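Long-range contacts in lipoteichoic acid primase (Listeria monocytogenes, PDB 4UOP), which is a sulfatase-like protein whose extracellular catalytic domain holds a magnesium ion: residues Q98-V103 with N369-R374; W113-S118 with P137-L142. All blocks are in the same frame, centred on the assembly; numbering follows the deposited sequence.

Contact 1 of 2, residues Q98-V103 with N369-R374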
# COMPACT_ATOMS: atom_id res chain seq x y z
N GLN B 98 4.01 -1.10 -25.86
CA GLN B 98 4.38 -1.94 -24.73
C GLN B 98 5.18 -1.12 -23.72
O GLN B 98 6.35 -1.40 -23.43
CB GLN B 98 5.19 -3.15 -25.18
CG GLN B 98 4.45 -4.13 -26.04
CD GLN B 98 5.27 -5.37 -26.35
OE1 GLN B 98 6.49 -5.31 -26.49
NE2 GLN B 98 4.60 -6.51 -26.49
N PHE B 99 4.55 -0.07 -23.24
CA PHE B 99 5.16 0.78 -22.24
C PHE B 99 4.31 0.68 -21.00
O PHE B 99 3.08 0.78 -21.09
CB PHE B 99 5.25 2.22 -22.75
CG PHE B 99 6.17 3.07 -21.96
CD1 PHE B 99 7.53 3.13 -22.28
CD2 PHE B 99 5.72 3.81 -20.89
CE1 PHE B 99 8.40 3.90 -21.54
CE2 PHE B 99 6.59 4.61 -20.15
CZ PHE B 99 7.93 4.64 -20.47
N PHE B 100 4.94 0.45 -19.85
CA PHE B 100 4.19 0.07 -18.65
C PHE B 100 4.28 1.05 -17.50
O PHE B 100 5.30 1.69 -17.29
CB PHE B 100 4.68 -1.29 -18.15
CG PHE B 100 4.48 -2.40 -19.12
CD1 PHE B 100 3.25 -3.04 -19.23
CD2 PHE B 100 5.52 -2.80 -19.96
CE1 PHE B 100 3.08 -4.09 -20.12
CE2 PHE B 100 5.34 -3.84 -20.86
CZ PHE B 100 4.13 -4.48 -20.94
N GLN B 101 3.18 1.17 -16.76
CA GLN B 101 3.17 1.90 -15.51
C GLN B 101 4.07 1.20 -14.49
O GLN B 101 4.17 -0.02 -14.49
CB GLN B 101 1.74 1.96 -14.94
CG GLN B 101 1.11 0.62 -14.63
CD GLN B 101 -0.26 0.72 -14.00
OE1 GLN B 101 -1.20 1.20 -14.63
NE2 GLN B 101 -0.39 0.27 -12.76
N THR B 102 4.72 1.99 -13.64
CA THR B 102 5.49 1.47 -12.53
C THR B 102 5.07 2.27 -11.30
O THR B 102 5.74 3.24 -10.91
CB THR B 102 7.02 1.59 -12.77
OG1 THR B 102 7.41 2.95 -13.02
CG2 THR B 102 7.44 0.72 -13.94
N VAL B 103 3.94 1.89 -10.72
CA VAL B 103 3.36 2.63 -9.61
C VAL B 103 3.06 1.70 -8.46
O VAL B 103 3.14 0.48 -8.60
CB VAL B 103 2.10 3.43 -10.02
CG1 VAL B 103 2.43 4.42 -11.12
CG2 VAL B 103 0.97 2.53 -10.46
N ASN B 369 15.10 -5.03 -22.55
CA ASN B 369 14.66 -4.40 -21.31
C ASN B 369 13.45 -5.14 -20.72
O ASN B 369 12.73 -5.84 -21.44
CB ASN B 369 14.35 -2.92 -21.54
CG ASN B 369 14.15 -2.14 -20.25
OD1 ASN B 369 14.79 -2.41 -19.24
ND2 ASN B 369 13.27 -1.16 -20.30
N TYR B 370 13.29 -5.06 -19.41
CA TYR B 370 12.11 -5.59 -18.75
C TYR B 370 11.72 -4.67 -17.62
O TYR B 370 12.51 -3.83 -17.21
CB TYR B 370 12.35 -7.03 -18.26
CG TYR B 370 13.46 -7.16 -17.26
CD1 TYR B 370 14.78 -7.27 -17.68
CD2 TYR B 370 13.20 -7.18 -15.90
CE1 TYR B 370 15.80 -7.37 -16.77
CE2 TYR B 370 14.23 -7.30 -14.98
CZ TYR B 370 15.52 -7.40 -15.43
OH TYR B 370 16.56 -7.52 -14.54
N VAL B 371 10.50 -4.82 -17.12
CA VAL B 371 9.96 -3.90 -16.13
C VAL B 371 9.45 -4.64 -14.91
O VAL B 371 8.38 -5.27 -14.98
CB VAL B 371 8.81 -3.06 -16.73
CG1 VAL B 371 8.36 -2.02 -15.74
CG2 VAL B 371 9.24 -2.40 -18.04
N PRO B 372 10.19 -4.58 -13.78
CA PRO B 372 9.70 -5.10 -12.52
C PRO B 372 8.44 -4.38 -12.03
O PRO B 372 8.32 -3.17 -12.21
CB PRO B 372 10.86 -4.85 -11.56
CG PRO B 372 12.06 -4.80 -12.44
CD PRO B 372 11.58 -4.10 -13.67
N GLU B 373 7.54 -5.12 -11.38
CA GLU B 373 6.32 -4.55 -10.81
C GLU B 373 6.18 -4.97 -9.36
O GLU B 373 6.72 -5.99 -8.95
CB GLU B 373 5.11 -5.02 -11.61
CG GLU B 373 5.13 -4.56 -13.06
CD GLU B 373 4.82 -3.09 -13.24
OE1 GLU B 373 4.34 -2.44 -12.29
OE2 GLU B 373 5.04 -2.57 -14.35
N ARG B 374 5.44 -4.18 -8.58
CA ARG B 374 5.20 -4.51 -7.18
C ARG B 374 3.86 -3.98 -6.70
O ARG B 374 3.12 -3.35 -7.46
CB ARG B 374 6.33 -3.95 -6.31
CG ARG B 374 6.25 -2.45 -6.07
CD ARG B 374 7.57 -1.84 -5.59
NE ARG B 374 8.24 -2.64 -4.56
CZ ARG B 374 9.34 -2.25 -3.92
NH1 ARG B 374 9.89 -1.06 -4.15
NH2 ARG B 374 9.88 -3.07 -3.03
O HOH W 1 2.43 -0.50 -11.58
O HOH W 2 4.90 -1.44 -9.64
O HOH W 3 1.20 -1.49 -8.97

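Contact 2 of 2, residues W113-S118 with P137-L142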
# COMPACT_ATOMS: atom_id res chain seq x y z
N TRP B 113 7.25 10.06 -9.18
CA TRP B 113 8.44 9.55 -8.51
C TRP B 113 9.34 8.77 -9.47
O TRP B 113 10.58 8.99 -9.52
CB TRP B 113 8.06 8.66 -7.31
CG TRP B 113 9.27 8.07 -6.65
CD1 TRP B 113 9.89 6.91 -6.96
CD2 TRP B 113 10.05 8.67 -5.60
NE1 TRP B 113 11.00 6.73 -6.17
CE2 TRP B 113 11.12 7.79 -5.33
CE3 TRP B 113 9.94 9.85 -4.87
CZ2 TRP B 113 12.07 8.06 -4.35
CZ3 TRP B 113 10.89 10.11 -3.90
CH2 TRP B 113 11.93 9.23 -3.64
N SER B 114 8.73 7.82 -10.17
CA SER B 114 9.43 6.95 -11.12
C SER B 114 10.11 7.74 -12.22
O SER B 114 11.27 7.52 -12.55
CB SER B 114 8.43 5.96 -11.74
OG SER B 114 8.01 5.01 -10.81
N VAL B 115 9.37 8.69 -12.77
CA VAL B 115 9.89 9.48 -13.87
C VAL B 115 11.03 10.42 -13.43
O VAL B 115 12.09 10.46 -14.07
CB VAL B 115 8.75 10.25 -14.57
CG1 VAL B 115 9.30 11.19 -15.63
CG2 VAL B 115 7.78 9.24 -15.18
N TYR B 116 10.85 11.13 -12.32
CA TYR B 116 11.86 12.10 -11.91
C TYR B 116 13.15 11.44 -11.38
O TYR B 116 14.23 11.98 -11.58
CB TYR B 116 11.34 13.07 -10.84
CG TYR B 116 10.06 13.80 -11.18
CD1 TYR B 116 9.73 14.10 -12.48
CD2 TYR B 116 9.19 14.19 -10.17
CE1 TYR B 116 8.55 14.77 -12.78
CE2 TYR B 116 8.01 14.84 -10.45
CZ TYR B 116 7.69 15.12 -11.76
OH TYR B 116 6.50 15.76 -12.04
N THR B 117 13.00 10.32 -10.67
CA THR B 117 14.11 9.73 -9.91
C THR B 117 14.75 8.52 -10.56
O THR B 117 15.89 8.17 -10.21
CB THR B 117 13.70 9.30 -8.47
OG1 THR B 117 12.84 8.15 -8.51
CG2 THR B 117 13.02 10.43 -7.74
N SER B 118 14.04 7.85 -11.49
CA SER B 118 14.47 6.56 -12.02
C SER B 118 14.77 5.57 -10.89
O SER B 118 15.74 4.80 -10.96
CB SER B 118 15.69 6.74 -12.95
OG SER B 118 15.80 5.65 -13.85
N PRO B 137 18.72 12.86 -5.97
CA PRO B 137 19.21 12.95 -7.34
C PRO B 137 18.08 12.68 -8.32
O PRO B 137 17.23 11.82 -8.07
CB PRO B 137 20.28 11.86 -7.42
CG PRO B 137 20.67 11.60 -6.00
CD PRO B 137 19.41 11.81 -5.22
N SER B 138 18.06 13.41 -9.43
CA SER B 138 16.88 13.41 -10.27
C SER B 138 17.13 14.01 -11.63
O SER B 138 18.20 14.58 -11.90
CB SER B 138 15.78 14.21 -9.58
OG SER B 138 16.02 15.59 -9.71
N MET B 139 16.12 13.87 -12.47
CA MET B 139 16.14 14.46 -13.80
C MET B 139 16.17 15.99 -13.75
O MET B 139 17.00 16.59 -14.42
CB MET B 139 14.95 13.95 -14.64
CG MET B 139 14.74 14.66 -15.96
SD MET B 139 13.99 13.62 -17.23
CE MET B 139 12.40 13.26 -16.46
N PRO B 140 15.25 16.63 -12.99
CA PRO B 140 15.33 18.09 -12.92
C PRO B 140 16.63 18.61 -12.29
O PRO B 140 17.16 19.63 -12.72
CB PRO B 140 14.11 18.48 -12.06
CG PRO B 140 13.61 17.22 -11.46
CD PRO B 140 14.02 16.12 -12.36
N ARG B 141 17.15 17.91 -11.30
CA ARG B 141 18.40 18.31 -10.68
C ARG B 141 19.55 18.23 -11.68
O ARG B 141 20.33 19.17 -11.82
CB ARG B 141 18.69 17.46 -9.44
CG ARG B 141 19.92 17.89 -8.67
CD ARG B 141 20.14 17.03 -7.42
NE ARG B 141 18.96 17.01 -6.54
CZ ARG B 141 18.61 17.99 -5.71
NH1 ARG B 141 19.33 19.11 -5.61
NH2 ARG B 141 17.52 17.86 -4.98
N LEU B 142 19.64 17.12 -12.41
CA LEU B 142 20.68 16.95 -13.41
C LEU B 142 20.54 17.98 -14.53
O LEU B 142 21.53 18.53 -15.00
CB LEU B 142 20.67 15.54 -13.97
CG LEU B 142 21.74 15.19 -15.01
CD1 LEU B 142 23.13 15.49 -14.48
CD2 LEU B 142 21.62 13.72 -15.37
O HOH W 4 17.76 9.28 -7.50

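Contact 1 of 2, residues Q98-V103 with N369-R374
Phe-100 to Val-103 and Val-371 to Arg-374 run roughly the same way, with end-to-end directions 30° apart. The CA atoms of Thr-102 and Glu-373 are 6.3 Å apart. The contact joins two sheets of a sulfatase-like fold: the end of strand 94-100 of the large mixed sheet and the loop after it meet strand 371-373, an outermost strand of a five-stranded antiparallel sheet. Glu-373 reaches across with its side chain. Its CG lies anti to the carbonyl carbon (chi1 -62°), and the chain bends at chi2 (-74°), which brings the carboxylate up to the other backbone. There Glu-373 OE2 is 2.7 Å from Gln-101 O. Beside it, CG2 of Thr-102 presses on CG1 of Val-371 at 3.4 Å, a tight carbon contact in which the two side chains cross nearly at right angles. The other methyl, Val-371 CG2, approaches the Phe-100 ring obliquely, 4.2 Å from CD2. Polar atoms farther along are bridged by water. One water takes N-H bonds from Gln-101 NE2 and Val-103 N, while OE1 of Gln-101 accepts from His-286 N. Glu-373 OE1 lies 2.8 Å from this water and 2.9 Å from a second water; the second also accepts from Arg-374 N.

Contact 2 of 2, residues W113-S118 with P137-L142
The last turn of helix 107-117 meets the start of helix 139-144, and the CA atoms of Thr-117 and Ser-138 are 4.6 Å apart. One direct backbone bond ties them: Met-139 N donates to Tyr-116 O at 2.8 Å. The bond is nearly straight (163° at the hydrogen) and lies in the carbonyl plane. CB of Ser-138 also packs on this oxygen. Met-139 sends its chain back along the first helix. Its CG is anti to the backbone N (chi1 171°) and the chain turns at chi3, which sets CE beside Val-115, 3.8 Å from CG1. The two side chains point the same way. Pro-140 packs on the next residue, with CD 4.3 Å from Tyr-116 CB. In this sulfatase-like domain the pair of helix ends packs near strand 214-219, which Tyr-116 and Met-139 both touch. Ser-138 is the N-cap of the second helix. Its OG accepts from Arg-141 N at 3.0 Å and also bonds Val-170 O. On the first helix, Trp-113 O is gripped twice by Thr-117, by N and by OG1 from opposite faces of the carbonyl plane. A water lies 2.7 Å from Pro-137 O, with a weak, long approach to Thr-117 O.

The centres of the two contacts lie about 17 Å apart. Contact 2 is nested inside the long loop closed by contact 1. Along the chain the order is 98-103, 113-118, 137-142 and then 369-374. Strand 94-100 is followed by helix 107-117 after a short loop, so the first segments of both contacts are close neighbours. They touch through Thr-102 O and Ser-114 OG, 2.9 Å apart, a probable hydrogen bond. Between segments 98-103 and 113-118 in the chain lies Thr-108, a ligand of the magnesium ion. The side chain of Val-103 is about 8 Å from this ion and that of Val-115 about 12 Å. Contact 2 joins the C-terminal end of helix 107-117, which carries Thr-108, to the start of helix 139-144.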